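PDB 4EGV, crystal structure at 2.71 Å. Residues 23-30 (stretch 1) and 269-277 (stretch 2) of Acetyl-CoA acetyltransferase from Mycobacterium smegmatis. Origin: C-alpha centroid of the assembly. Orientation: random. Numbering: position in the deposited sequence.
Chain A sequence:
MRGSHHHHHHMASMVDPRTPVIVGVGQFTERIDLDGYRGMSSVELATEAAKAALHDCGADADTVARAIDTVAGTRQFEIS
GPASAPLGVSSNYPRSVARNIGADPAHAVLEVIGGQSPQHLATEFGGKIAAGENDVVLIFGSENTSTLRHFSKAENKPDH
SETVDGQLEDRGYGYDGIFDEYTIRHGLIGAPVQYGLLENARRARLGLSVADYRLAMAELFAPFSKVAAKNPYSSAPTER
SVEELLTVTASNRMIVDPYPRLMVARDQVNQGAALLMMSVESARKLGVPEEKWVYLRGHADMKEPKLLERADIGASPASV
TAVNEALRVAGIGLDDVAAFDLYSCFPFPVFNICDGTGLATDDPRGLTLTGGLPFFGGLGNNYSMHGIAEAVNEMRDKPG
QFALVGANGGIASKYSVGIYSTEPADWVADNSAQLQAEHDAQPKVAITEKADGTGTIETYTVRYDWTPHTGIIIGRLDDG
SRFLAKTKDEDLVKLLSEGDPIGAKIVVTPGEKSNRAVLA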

# COMPACT_ATOMS: atom_id res chain seq x y z
N VAL A 23 5.96 -18.45 11.30
CA VAL A 23 5.83 -19.05 12.64
C VAL A 23 5.60 -18.10 13.80
O VAL A 23 4.99 -18.49 14.79
CB VAL A 23 6.91 -20.07 12.99
CG1 VAL A 23 6.90 -21.15 11.97
CG2 VAL A 23 8.26 -19.42 13.13
N GLY A 24 6.06 -16.85 13.67
CA GLY A 24 5.92 -15.88 14.72
C GLY A 24 5.67 -14.51 14.15
O GLY A 24 6.32 -14.10 13.20
N VAL A 25 4.72 -13.80 14.74
CA VAL A 25 4.42 -12.43 14.31
C VAL A 25 4.48 -11.49 15.53
O VAL A 25 4.18 -11.88 16.67
CB VAL A 25 3.05 -12.32 13.52
CG1 VAL A 25 3.12 -13.10 12.25
CG2 VAL A 25 1.87 -12.76 14.32
N GLY A 26 4.88 -10.26 15.32
CA GLY A 26 4.98 -9.38 16.45
C GLY A 26 4.56 -8.00 16.15
O GLY A 26 4.94 -7.47 15.16
N GLN A 27 3.78 -7.41 17.04
CA GLN A 27 3.44 -5.99 16.94
C GLN A 27 3.78 -5.22 18.21
O GLN A 27 3.76 -5.77 19.26
CB GLN A 27 1.98 -5.84 16.59
CG GLN A 27 1.71 -6.06 15.16
CD GLN A 27 0.27 -6.06 14.86
OE1 GLN A 27 -0.43 -7.06 15.09
NE2 GLN A 27 -0.22 -4.95 14.33
N PHE A 28 4.09 -3.95 18.09
CA PHE A 28 4.33 -3.12 19.25
C PHE A 28 3.99 -1.68 18.99
O PHE A 28 4.34 -1.15 17.93
CB PHE A 28 5.78 -3.21 19.66
CG PHE A 28 6.11 -2.43 20.89
CD1 PHE A 28 5.74 -2.92 22.13
CD2 PHE A 28 6.81 -1.23 20.82
CE1 PHE A 28 6.06 -2.23 23.30
CE2 PHE A 28 7.14 -0.52 21.96
CZ PHE A 28 6.77 -1.02 23.21
N THR A 29 3.33 -1.04 19.96
CA THR A 29 3.04 0.39 19.94
C THR A 29 3.46 1.04 21.26
O THR A 29 3.22 0.48 22.32
CB THR A 29 1.52 0.66 19.67
OG1 THR A 29 1.17 0.14 18.40
CG2 THR A 29 1.21 2.16 19.67
N GLU A 30 4.09 2.23 21.18
CA GLU A 30 4.42 3.06 22.37
C GLU A 30 3.71 4.44 22.41
O GLU A 30 3.58 5.12 21.39
CB GLU A 30 5.94 3.25 22.47
CG GLU A 30 6.42 4.08 23.65
CD GLU A 30 7.87 4.53 23.50
OE1 GLU A 30 8.38 4.75 22.37
OE2 GLU A 30 8.52 4.69 24.54
N VAL A 269 3.20 8.24 14.85
CA VAL A 269 3.16 7.11 15.83
C VAL A 269 4.54 6.49 16.17
O VAL A 269 5.49 6.67 15.44
CB VAL A 269 2.39 5.89 15.25
CG1 VAL A 269 0.87 6.16 15.12
CG2 VAL A 269 2.98 5.47 13.91
N ASN A 270 4.55 5.68 17.20
CA ASN A 270 5.63 4.78 17.50
C ASN A 270 5.10 3.35 17.36
O ASN A 270 4.33 2.93 18.15
CB ASN A 270 6.16 5.03 18.91
CG ASN A 270 6.98 6.32 19.04
OD1 ASN A 270 8.14 6.27 19.33
ND2 ASN A 270 6.35 7.43 18.89
N GLN A 271 5.56 2.62 16.36
CA GLN A 271 5.12 1.23 16.17
C GLN A 271 6.13 0.36 15.42
O GLN A 271 6.77 0.81 14.47
CB GLN A 271 3.77 1.20 15.46
CG GLN A 271 3.62 2.24 14.36
CD GLN A 271 2.35 2.06 13.56
OE1 GLN A 271 2.39 1.77 12.36
NE2 GLN A 271 1.20 2.22 14.21
N GLY A 272 6.24 -0.90 15.85
CA GLY A 272 7.08 -1.87 15.18
C GLY A 272 6.31 -3.11 14.84
O GLY A 272 5.33 -3.43 15.49
N ALA A 273 6.73 -3.79 13.79
CA ALA A 273 6.19 -5.08 13.42
C ALA A 273 7.32 -6.02 12.96
O ALA A 273 8.28 -5.56 12.39
CB ALA A 273 5.11 -4.90 12.37
N ALA A 274 7.21 -7.33 13.23
CA ALA A 274 8.18 -8.32 12.79
C ALA A 274 7.51 -9.61 12.35
O ALA A 274 6.48 -9.98 12.88
CB ALA A 274 9.16 -8.59 13.88
N LEU A 275 8.10 -10.28 11.36
CA LEU A 275 7.65 -11.61 10.96
C LEU A 275 8.76 -12.65 11.01
O LEU A 275 9.82 -12.47 10.49
CB LEU A 275 7.04 -11.59 9.54
CG LEU A 275 6.04 -10.47 9.17
CD1 LEU A 275 5.88 -10.32 7.67
CD2 LEU A 275 4.71 -10.67 9.86
N LEU A 276 8.48 -13.77 11.63
CA LEU A 276 9.42 -14.85 11.68
C LEU A 276 8.98 -15.98 10.77
O LEU A 276 7.90 -16.49 10.90
CB LEU A 276 9.56 -15.30 13.12
CG LEU A 276 10.58 -16.37 13.54
CD1 LEU A 276 12.08 -16.05 13.18
CD2 LEU A 276 10.35 -16.62 15.02
N MSE A 277 9.85 -16.38 9.86
CA MSE A 277 9.54 -17.31 8.81
C MSE A 277 10.62 -18.36 8.71
O MSE A 277 11.78 -18.09 8.97
CB MSE A 277 9.50 -16.54 7.52
CG MSE A 277 8.83 -17.26 6.36
SE MSE A 277 8.83 -16.14 4.71
CE MSE A 277 8.64 -14.40 5.56

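How are the two backbones arranged? Residues 23-29 and 271-277 form neighbouring strands of a sheet, 240 or more residues apart in sequence wherever they touch. Their directions differ by 175°, so they run antiparallel, and their axes approach to 4.6 Å. The register pairs Gly24 with Leu276, Gly26 with Ala274 and Phe28 with Gly272 as hydrogen-bonded pairs. These alternate with the non-hydrogen-bonded pairs Val25 with Leu275, Gln27 with Ala273 and Thr29 with Gln271.

Which hydrogen bonds hold the strands together? All of them run between backbone amides and carbonyls. In the middle, Gly26 N donates to Ala274 O at 2.9 Å and Ala274 N returns a bond to Gly26 O at 3.0 Å. The next pair repeats this reciprocity, with Phe28 N to Gly272 O at 2.9 Å and Gly272 N to Phe28 O at 2.8 Å. At the Leu276 end the pattern is less regular: Leu276 N reaches Gly24 O at 2.7 Å, but the return bond from Gly24 N to Leu276 O is weak at 3.3 Å. That same carbonyl takes a shorter bond from the preceding amide, Val23 N to Leu276 O at 2.8 Å, so it serves two donors. Beyond the last strand pair, Glu30 N donates to Asn270 O at 3.1 Å and carries the ladder one step further.

What fills the spaces between these bonds? At the non-hydrogen-bonded pairs, alpha carbons lie against carbonyl oxygens of the partner strand, and their slightly polarized C-H groups supply weak CA-H...O contacts. The shortest join Gln271 CA to Phe28 O at 3.1 Å and Ala273 CA to Gly26 O at 3.2 Å. Because Phe28 O and Gly26 O also accept amide hydrogen bonds, each carbonyl draws on both kinds of donor.

Where do side chains meet? Val25 and Leu275 project from the same face of the sheet as Gln27, Ala273, Thr29 and Gln271, and Val25 CG1 touches Leu275 CD2 at 3.8 Å in an apolar contact. Val23 CG2 approaches Leu276 CG at 3.9 Å, another hydrophobic meeting. Leu276 also leans across Gly24: a CB on that glycine would lie only 3.3 Å from Leu276 CD2, so the absent side chain leaves room for the leucine. At the other end, Glu30 OE1 comes within 3.4 Å of Asn270 OD1, but both are acceptors as modelled and no hydrogen bond joins them; Glu30 OE1 is satisfied elsewhere in the structure.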